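Local structure of cephalosporin hydroxylase CMCI (Streptomyces clavuligerus, 2BM8) at the interface of chains A and B and the interface of chains A and C. The protein acts in cephamycin biosynthesis as a cephalosporin hydroxylase of a methyltransferase-related family, probably in methoxylation of the cephalosporin ring. Residues are numbered along the deposited sequence; one frame, centred on the assembly and turned at random. Chains: chain A/B/C, Cephalosporin hydroxylase CMCI.

Contact 1: the interface of chains A and B. Residues chain A 7-9, 12; chain B 166-167, 203, 207.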
loop_
_atom_site.group_PDB
_atom_site.type_symbol
_atom_site.label_atom_id
_atom_site.label_comp_id
_atom_site.label_asym_id
_atom_site.label_seq_id
_atom_site.Cartn_x
_atom_site.Cartn_y
_atom_site.Cartn_z
ATOM N N GLN A 7 -38.050 -21.580 -0.864
ATOM C CA GLN A 7 -36.835 -21.705 -0.041
ATOM C C GLN A 7 -37.053 -21.445 1.455
ATOM O O GLN A 7 -37.900 -20.634 1.838
ATOM C CB GLN A 7 -35.746 -20.752 -0.559
ATOM C CG GLN A 7 -34.315 -21.241 -0.340
ATOM C CD GLN A 7 -33.729 -21.952 -1.554
ATOM O OE1 GLN A 7 -33.161 -23.031 -1.421
ATOM N NE2 GLN A 7 -33.861 -21.347 -2.734
ATOM N N ASN A 8 -36.284 -22.147 2.288
ATOM C CA ASN A 8 -36.263 -21.907 3.732
ATOM C C ASN A 8 -34.917 -21.308 4.146
ATOM O O ASN A 8 -33.871 -21.906 3.892
ATOM C CB ASN A 8 -36.521 -23.205 4.504
ATOM C CG ASN A 8 -37.154 -22.954 5.859
ATOM O OD1 ASN A 8 -38.324 -22.576 5.944
ATOM N ND2 ASN A 8 -36.384 -23.148 6.923
ATOM N N PHE A 9 -34.954 -20.133 4.780
ATOM C CA PHE A 9 -33.733 -19.384 5.113
ATOM C C PHE A 9 -33.282 -19.580 6.570
ATOM O O PHE A 9 -33.969 -19.150 7.499
ATOM C CB PHE A 9 -33.942 -17.886 4.852
ATOM C CG PHE A 9 -34.502 -17.567 3.491
ATOM C CD1 PHE A 9 -35.848 -17.257 3.332
ATOM C CD2 PHE A 9 -33.683 -17.558 2.375
ATOM C CE1 PHE A 9 -36.358 -16.953 2.087
ATOM C CE2 PHE A 9 -34.189 -17.257 1.121
ATOM C CZ PHE A 9 -35.525 -16.952 0.977
ATOM N N LEU A 12 -28.192 -16.461 8.725
ATOM C CA LEU A 12 -26.790 -16.400 8.314
ATOM C C LEU A 12 -25.886 -15.770 9.380
ATOM O O LEU A 12 -24.668 -15.938 9.341
ATOM C CB LEU A 12 -26.651 -15.665 6.975
ATOM C CG LEU A 12 -26.583 -16.535 5.710
ATOM C CD1 LEU A 12 -27.549 -17.708 5.725
ATOM C CD2 LEU A 12 -26.834 -15.691 4.478
ATOM N N PHE B 166 -33.855 -12.252 4.722
ATOM C CA PHE B 166 -34.353 -12.910 3.507
ATOM C C PHE B 166 -35.855 -13.138 3.506
ATOM O O PHE B 166 -36.498 -13.017 2.466
ATOM C CB PHE B 166 -33.571 -14.200 3.216
ATOM C CG PHE B 166 -32.178 -13.937 2.749
ATOM C CD1 PHE B 166 -31.102 -14.076 3.613
ATOM C CD2 PHE B 166 -31.945 -13.480 1.450
ATOM C CE1 PHE B 166 -29.813 -13.800 3.177
ATOM C CE2 PHE B 166 -30.653 -13.195 1.009
ATOM C CZ PHE B 166 -29.592 -13.356 1.868
ATOM N N ASN B 167 -36.421 -13.445 4.666
ATOM C CA ASN B 167 -37.875 -13.457 4.802
ATOM C C ASN B 167 -38.479 -12.057 4.691
ATOM O O ASN B 167 -39.579 -11.898 4.176
ATOM C CB ASN B 167 -38.296 -14.096 6.115
ATOM C CG ASN B 167 -38.029 -15.574 6.142
ATOM O OD1 ASN B 167 -38.618 -16.336 5.380
ATOM N ND2 ASN B 167 -37.137 -15.993 7.023
ATOM N N TYR B 203 -29.400 -18.179 -1.735
ATOM C CA TYR B 203 -30.512 -17.353 -1.292
ATOM C C TYR B 203 -30.687 -16.105 -2.154
ATOM O O TYR B 203 -31.808 -15.734 -2.480
ATOM C CB TYR B 203 -30.303 -16.915 0.158
ATOM C CG TYR B 203 -30.327 -18.008 1.218
ATOM C CD1 TYR B 203 -30.022 -17.697 2.540
ATOM C CD2 TYR B 203 -30.654 -19.335 0.919
ATOM C CE1 TYR B 203 -30.034 -18.663 3.528
ATOM C CE2 TYR B 203 -30.668 -20.316 1.915
ATOM C CZ TYR B 203 -30.355 -19.966 3.215
ATOM O OH TYR B 203 -30.366 -20.897 4.225
ATOM N N PHE B 207 -33.742 -14.850 -5.743
ATOM C CA PHE B 207 -34.473 -13.634 -6.096
ATOM C C PHE B 207 -34.111 -13.179 -7.508
ATOM O O PHE B 207 -34.427 -12.062 -7.892
ATOM C CB PHE B 207 -34.156 -12.514 -5.104
ATOM C CG PHE B 207 -34.738 -12.726 -3.745
ATOM C CD1 PHE B 207 -34.114 -13.571 -2.836
ATOM C CD2 PHE B 207 -35.898 -12.073 -3.363
ATOM C CE1 PHE B 207 -34.632 -13.779 -1.570
ATOM C CE2 PHE B 207 -36.436 -12.267 -2.086
ATOM C CZ PHE B 207 -35.792 -13.126 -1.186
#

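Contact 2: the interface of chains A and C. Residues chain A 29, 34; chain C 79, 182, 214-217, 230.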
loop_
_atom_site.group_PDB
_atom_site.type_symbol
_atom_site.label_atom_id
_atom_site.label_comp_id
_atom_site.label_asym_id
_atom_site.label_seq_id
_atom_site.Cartn_x
_atom_site.Cartn_y
_atom_site.Cartn_z
ATOM N N LEU A 29 -10.386 -26.677 -5.364
ATOM C CA LEU A 29 -9.834 -25.836 -6.424
ATOM C C LEU A 29 -10.896 -25.709 -7.528
ATOM O O LEU A 29 -11.505 -26.702 -7.959
ATOM C CB LEU A 29 -8.547 -26.455 -6.959
ATOM C CG LEU A 29 -7.273 -25.621 -7.023
ATOM C CD1 LEU A 29 -6.945 -24.910 -5.731
ATOM C CD2 LEU A 29 -6.145 -26.543 -7.413
ATOM N N ARG A 34 -5.421 -29.000 -10.397
ATOM C CA ARG A 34 -4.512 -29.194 -9.276
ATOM C C ARG A 34 -3.066 -29.387 -9.768
ATOM O O ARG A 34 -2.104 -28.961 -9.107
ATOM C CB ARG A 34 -4.952 -30.378 -8.422
ATOM C CG ARG A 34 -4.085 -30.530 -7.232
ATOM C CD ARG A 34 -4.748 -31.105 -6.014
ATOM N NE ARG A 34 -3.737 -31.265 -4.971
ATOM C CZ ARG A 34 -3.877 -32.003 -3.889
ATOM N NH1 ARG A 34 -4.991 -32.679 -3.666
ATOM N NH2 ARG A 34 -2.878 -32.065 -3.013
ATOM N N GLU C 79 -2.807 -35.277 4.435
ATOM C CA GLU C 79 -3.361 -35.840 3.209
ATOM C C GLU C 79 -2.515 -37.013 2.659
ATOM O O GLU C 79 -3.046 -38.065 2.327
ATOM C CB GLU C 79 -3.486 -34.732 2.160
ATOM C CG GLU C 79 -3.753 -35.199 0.725
ATOM C CD GLU C 79 -3.739 -34.039 -0.256
ATOM O OE1 GLU C 79 -2.899 -33.116 -0.108
ATOM O OE2 GLU C 79 -4.577 -34.030 -1.173
ATOM N N TYR C 182 6.524 -35.993 -3.300
ATOM C CA TYR C 182 6.749 -34.575 -3.493
ATOM C C TYR C 182 8.237 -34.270 -3.642
ATOM O O TYR C 182 9.075 -34.894 -3.011
ATOM C CB TYR C 182 6.153 -33.799 -2.321
ATOM C CG TYR C 182 4.661 -33.568 -2.455
ATOM C CD1 TYR C 182 3.742 -34.509 -2.017
ATOM C CD2 TYR C 182 4.171 -32.407 -3.035
ATOM C CE1 TYR C 182 2.376 -34.290 -2.147
ATOM C CE2 TYR C 182 2.812 -32.189 -3.164
ATOM C CZ TYR C 182 1.925 -33.126 -2.719
ATOM O OH TYR C 182 0.581 -32.901 -2.867
ATOM N N ASP C 214 1.890 -28.532 -7.809
ATOM C CA ASP C 214 0.673 -28.790 -7.061
ATOM C C ASP C 214 0.037 -27.481 -6.620
ATOM O O ASP C 214 0.505 -26.839 -5.703
ATOM C CB ASP C 214 0.988 -29.651 -5.846
ATOM C CG ASP C 214 -0.254 -30.059 -5.083
ATOM O OD1 ASP C 214 -1.342 -29.528 -5.364
ATOM O OD2 ASP C 214 -0.241 -30.909 -4.181
ATOM N N MET C 215 -1.065 -27.115 -7.252
ATOM C CA MET C 215 -1.649 -25.794 -7.076
ATOM C C MET C 215 -2.436 -25.611 -5.795
ATOM O O MET C 215 -2.780 -24.480 -5.465
ATOM C CB MET C 215 -2.543 -25.460 -8.259
ATOM C CG MET C 215 -1.799 -25.374 -9.559
ATOM S SD MET C 215 -0.429 -24.224 -9.552
ATOM C CE MET C 215 -1.340 -22.670 -9.772
ATOM N N LEU C 216 -2.732 -26.694 -5.081
ATOM C CA LEU C 216 -3.335 -26.576 -3.753
ATOM C C LEU C 216 -2.362 -25.984 -2.730
ATOM O O LEU C 216 -2.769 -25.219 -1.849
ATOM C CB LEU C 216 -3.837 -27.930 -3.253
ATOM C CG LEU C 216 -4.754 -27.884 -2.018
ATOM C CD1 LEU C 216 -5.989 -27.067 -2.283
ATOM C CD2 LEU C 216 -5.154 -29.296 -1.588
ATOM N N TYR C 217 -1.084 -26.330 -2.858
ATOM C CA TYR C 217 -0.061 -25.892 -1.909
ATOM C C TYR C 217 0.872 -24.799 -2.441
ATOM O O TYR C 217 1.369 -23.992 -1.670
ATOM C CB TYR C 217 0.752 -27.099 -1.461
ATOM C CG TYR C 217 -0.082 -28.170 -0.789
ATOM C CD1 TYR C 217 -0.051 -29.486 -1.225
ATOM C CD2 TYR C 217 -0.914 -27.859 0.288
ATOM C CE1 TYR C 217 -0.824 -30.471 -0.605
ATOM C CE2 TYR C 217 -1.685 -28.838 0.920
ATOM C CZ TYR C 217 -1.631 -30.137 0.473
ATOM O OH TYR C 217 -2.394 -31.096 1.100
ATOM N N ARG C 230 5.190 -32.462 -7.546
ATOM C CA ARG C 230 5.039 -33.885 -7.261
ATOM C C ARG C 230 5.065 -34.760 -8.511
ATOM O O ARG C 230 4.946 -34.294 -9.633
ATOM C CB ARG C 230 3.782 -34.151 -6.428
ATOM C CG ARG C 230 2.516 -33.631 -7.021
ATOM C CD ARG C 230 1.259 -34.090 -6.293
ATOM N NE ARG C 230 0.087 -33.999 -7.164
ATOM C CZ ARG C 230 -1.171 -34.022 -6.742
ATOM N NH1 ARG C 230 -1.451 -34.144 -5.452
ATOM N NH2 ARG C 230 -2.160 -33.920 -7.612
#

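Contact 3: the interface of chains A and C. Residues chain A 213, 215, 219, 226; chain C 36, 41, 44-45.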
loop_
_atom_site.group_PDB
_atom_site.type_symbol
_atom_site.label_atom_id
_atom_site.label_comp_id
_atom_site.label_asym_id
_atom_site.label_seq_id
_atom_site.Cartn_x
_atom_site.Cartn_y
_atom_site.Cartn_z
ATOM N N MET A 213 -1.062 -5.888 30.662
ATOM C CA MET A 213 -0.885 -6.361 29.285
ATOM C C MET A 213 0.557 -6.806 29.083
ATOM O O MET A 213 1.489 -6.064 29.408
ATOM C CB MET A 213 -1.221 -5.273 28.258
ATOM C CG MET A 213 -1.188 -5.768 26.813
ATOM S SD MET A 213 -2.118 -4.732 25.651
ATOM C CE MET A 213 -1.399 -3.110 25.984
ATOM N N MET A 215 3.465 -7.380 26.823
ATOM C CA MET A 215 3.924 -6.845 25.550
ATOM C C MET A 215 4.762 -7.817 24.709
ATOM O O MET A 215 5.070 -7.519 23.552
ATOM C CB MET A 215 4.710 -5.554 25.793
ATOM C CG MET A 215 3.901 -4.433 26.465
ATOM S SD MET A 215 2.424 -4.004 25.514
ATOM C CE MET A 215 3.185 -3.272 24.060
ATOM N N ASN A 219 1.225 -7.973 20.780
ATOM C CA ASN A 219 1.282 -7.422 19.430
ATOM C C ASN A 219 1.777 -8.421 18.395
ATOM O O ASN A 219 2.108 -8.041 17.292
ATOM C CB ASN A 219 2.211 -6.212 19.426
ATOM C CG ASN A 219 1.627 -5.036 20.153
ATOM O OD1 ASN A 219 0.448 -4.719 19.986
ATOM N ND2 ASN A 219 2.447 -4.370 20.959
ATOM N N ARG A 226 -3.510 -6.790 21.459
ATOM C CA ARG A 226 -3.812 -6.032 22.669
ATOM C C ARG A 226 -4.774 -6.709 23.652
ATOM O O ARG A 226 -5.451 -6.036 24.428
ATOM C CB ARG A 226 -4.325 -4.643 22.296
ATOM C CG ARG A 226 -3.281 -3.751 21.636
ATOM C CD ARG A 226 -3.873 -2.521 21.012
ATOM N NE ARG A 226 -4.637 -2.828 19.795
ATOM C CZ ARG A 226 -5.405 -1.946 19.160
ATOM N NH1 ARG A 226 -5.524 -0.705 19.635
ATOM N NH2 ARG A 226 -6.059 -2.294 18.052
ATOM N N TRP C 36 2.791 -3.821 30.674
ATOM C CA TRP C 36 2.208 -2.514 30.412
ATOM C C TRP C 36 1.001 -2.266 31.321
ATOM O O TRP C 36 0.155 -3.140 31.460
ATOM C CB TRP C 36 1.805 -2.382 28.938
ATOM C CG TRP C 36 1.647 -0.963 28.556
ATOM C CD1 TRP C 36 0.522 -0.217 28.689
ATOM C CD2 TRP C 36 2.653 -0.081 28.045
ATOM N NE1 TRP C 36 0.752 1.071 28.274
ATOM C CE2 TRP C 36 2.054 1.186 27.877
ATOM C CE3 TRP C 36 4.001 -0.229 27.706
ATOM C CZ2 TRP C 36 2.751 2.300 27.388
ATOM C CZ3 TRP C 36 4.697 0.886 27.209
ATOM C CH2 TRP C 36 4.066 2.130 27.059
ATOM N N TRP C 41 -3.455 1.772 28.846
ATOM C CA TRP C 41 -3.521 0.723 27.824
ATOM C C TRP C 41 -3.489 1.252 26.384
ATOM O O TRP C 41 -2.879 0.639 25.506
ATOM C CB TRP C 41 -4.766 -0.144 28.048
ATOM C CG TRP C 41 -5.056 -1.113 26.942
ATOM C CD1 TRP C 41 -4.654 -2.408 26.864
ATOM C CD2 TRP C 41 -5.804 -0.853 25.751
ATOM N NE1 TRP C 41 -5.113 -2.977 25.703
ATOM C CE2 TRP C 41 -5.821 -2.042 24.998
ATOM C CE3 TRP C 41 -6.474 0.268 25.247
ATOM C CZ2 TRP C 41 -6.480 -2.146 23.772
ATOM C CZ3 TRP C 41 -7.122 0.168 24.029
ATOM C CH2 TRP C 41 -7.120 -1.029 23.304
ATOM N N ALA C 44 0.031 2.252 24.663
ATOM C CA ALA C 44 1.042 1.222 24.423
ATOM C C ALA C 44 1.355 1.142 22.943
ATOM O O ALA C 44 0.448 1.240 22.115
ATOM C CB ALA C 44 0.574 -0.131 24.928
ATOM N N PRO C 45 2.630 0.959 22.607
ATOM C CA PRO C 45 3.043 0.852 21.204
ATOM C C PRO C 45 2.473 -0.402 20.527
ATOM O O PRO C 45 2.144 -1.377 21.203
ATOM C CB PRO C 45 4.580 0.818 21.284
ATOM C CG PRO C 45 4.883 0.351 22.631
ATOM C CD PRO C 45 3.772 0.826 23.523
#

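Contact 1: the interface of chains A and B
A loop (A:Gln7 to A:Phe9) and the following 3-10 helix 12-15 from the N-terminal arm of chain A meet helices 165-175 and 197-204 of chain B, with the short 3-10 helix 205-207 at the far side. In this member of the Rhamnosyl O-methyltransferase/CmcI family the patch shows how one aromatic residue on the N-terminal arm can dock on a neighbouring subunit. The A:Phe9 ring goes in edge first: CD2 stands over the centre of the B:Tyr203 ring, and the two planes are 89° apart, an edge-to-face pair with centroids 5.0 Å apart. One face of the A:Phe9 ring takes B:Phe166 CB, 3.5 Å from the ring centroid, in a CH-pi contact displaced toward the rim. At another edge, in the ring plane, lies the side-chain amide oxygen OD1 of B:Asn167, 3.6 Å from A:Phe9 CD1, with the amide turned 81° to the ring. Deeper along the ring, CZ comes to 4.2 Å from B:Phe207 CE1. With CG anti to the carbonyl carbon (chi1 -50°), the ring can turn in toward the two helices of chain B. A:Leu12 divides its branches: CD1 touches B:Tyr203 CE1 at 3.5 Å, while CD2 meets B:Phe166 CE1 at 3.8 Å. Within chain B, B:Tyr203 CB lies over the rim of one face of the B:Phe166 ring and may steady it. The two-fold symmetry of the interface gives the patch a twin with the chains exchanged.

Contact 2: the interface of chains A and C
The loop of chain A carrying A:Leu29 and A:Arg34 lies against chain C where strand 211-214 runs into the loop of C:Met215 to C:Tyr217, beside the end of helix 67-80. A:Arg34, with CG anti to its own backbone nitrogen (chi1 -176°), feeds its guanidinium between two carboxylates. C:Asp214 is gripped side-on, NE to OD1 at 3.0 Å and NH2 to OD2 at 3.1 Å; C:Glu79 is met end-on, NH1 to the syn lone pair of OE2 at 2.9 Å and NH2 to OE1 at 3.1 Å. C:Leu216 CD2 packs over the centre of one guanidinium face, and C:Arg230 NH1 lies near the rim of the other. Second-shell hydroxyls of C:Tyr217 and C:Tyr182 bond to C:Glu79 OE1 and C:Asp214 OD2, fixing both acids. A lysine in place of A:Arg34 would probably leave both C:Asp214 and C:Glu79 without their two-nitrogen grips, and C:Leu216 without a flat group to cover. The backbone joins in, C:Met215 N bonding to A:Arg34 O at 2.8 Å, while A:Leu29 CD2 rests on C:Met215 CB. In the fold, the pocket forms where strands 182-185, 211-214 and 228-231 come together near helix 67-80.

Contact 3: the interface of chains A and C
Strand 211-214 of chain A and strand 35-37 of chain C form an antiparallel bridge at A:Met213 and C:Trp36, with A:Met213 N to C:Trp36 O at 3.1 Å and C:Trp36 N to A:Met213 O at 2.9 Å. In this CmcI-family protein the bridge appears to add a short strand of the neighbour's arm to the edge of the sheet. A:Met213 sets CG anti to its backbone nitrogen (chi1 -174°) and bends at the sulfur, bringing its methyl CE to 3.4 Å from C:Trp41 CD1 and 3.7 Å from C:Ala44 CB. Further along the same indole, CZ2 lies 3.6 Å from A:Arg226 CB, and the guanidinium, turned only 6° from the indole plane, follows near CH2. The indole NE1 makes a weak hydrogen bond to A:Arg226 O, which lies at the ring edge in plane. A:Met215 crosses C:Trp36 obliquely, its CG 3.8 Å from C:Trp36 CB, while its CE reaches toward C:Pro45. A:Asn219 ND2 donates to C:Pro45 O at 3.0 Å, a bent bond (137° at the hydrogen) that approaches tilted from the carbonyl plane. Within chain C, C:Ala44 CB and C:Pro45 CD lie over one face of the C:Trp36 indole, toward its rim.

Contacts 2 and 3 belong to one two-fold interface but present opposite arms: chain A's on chain C in contact 2, chain C's on chain A in contact 3, the centres of their C-alpha atoms about 40 Å apart. Strand 211-214 with C:Met215 or A:Met215 receives the arm in both, so A:Arg34 and C:Trp36 dock on neighbouring stretches of their partners. Contact 1, its C-alpha centre about 36 Å from that of contact 2 and 43 Å from that of contact 3, engages chain B through an earlier part of chain A's arm. One arm thus links two neighbours in the deposited six-chain assembly, which suggests a biological hexamer without proving it.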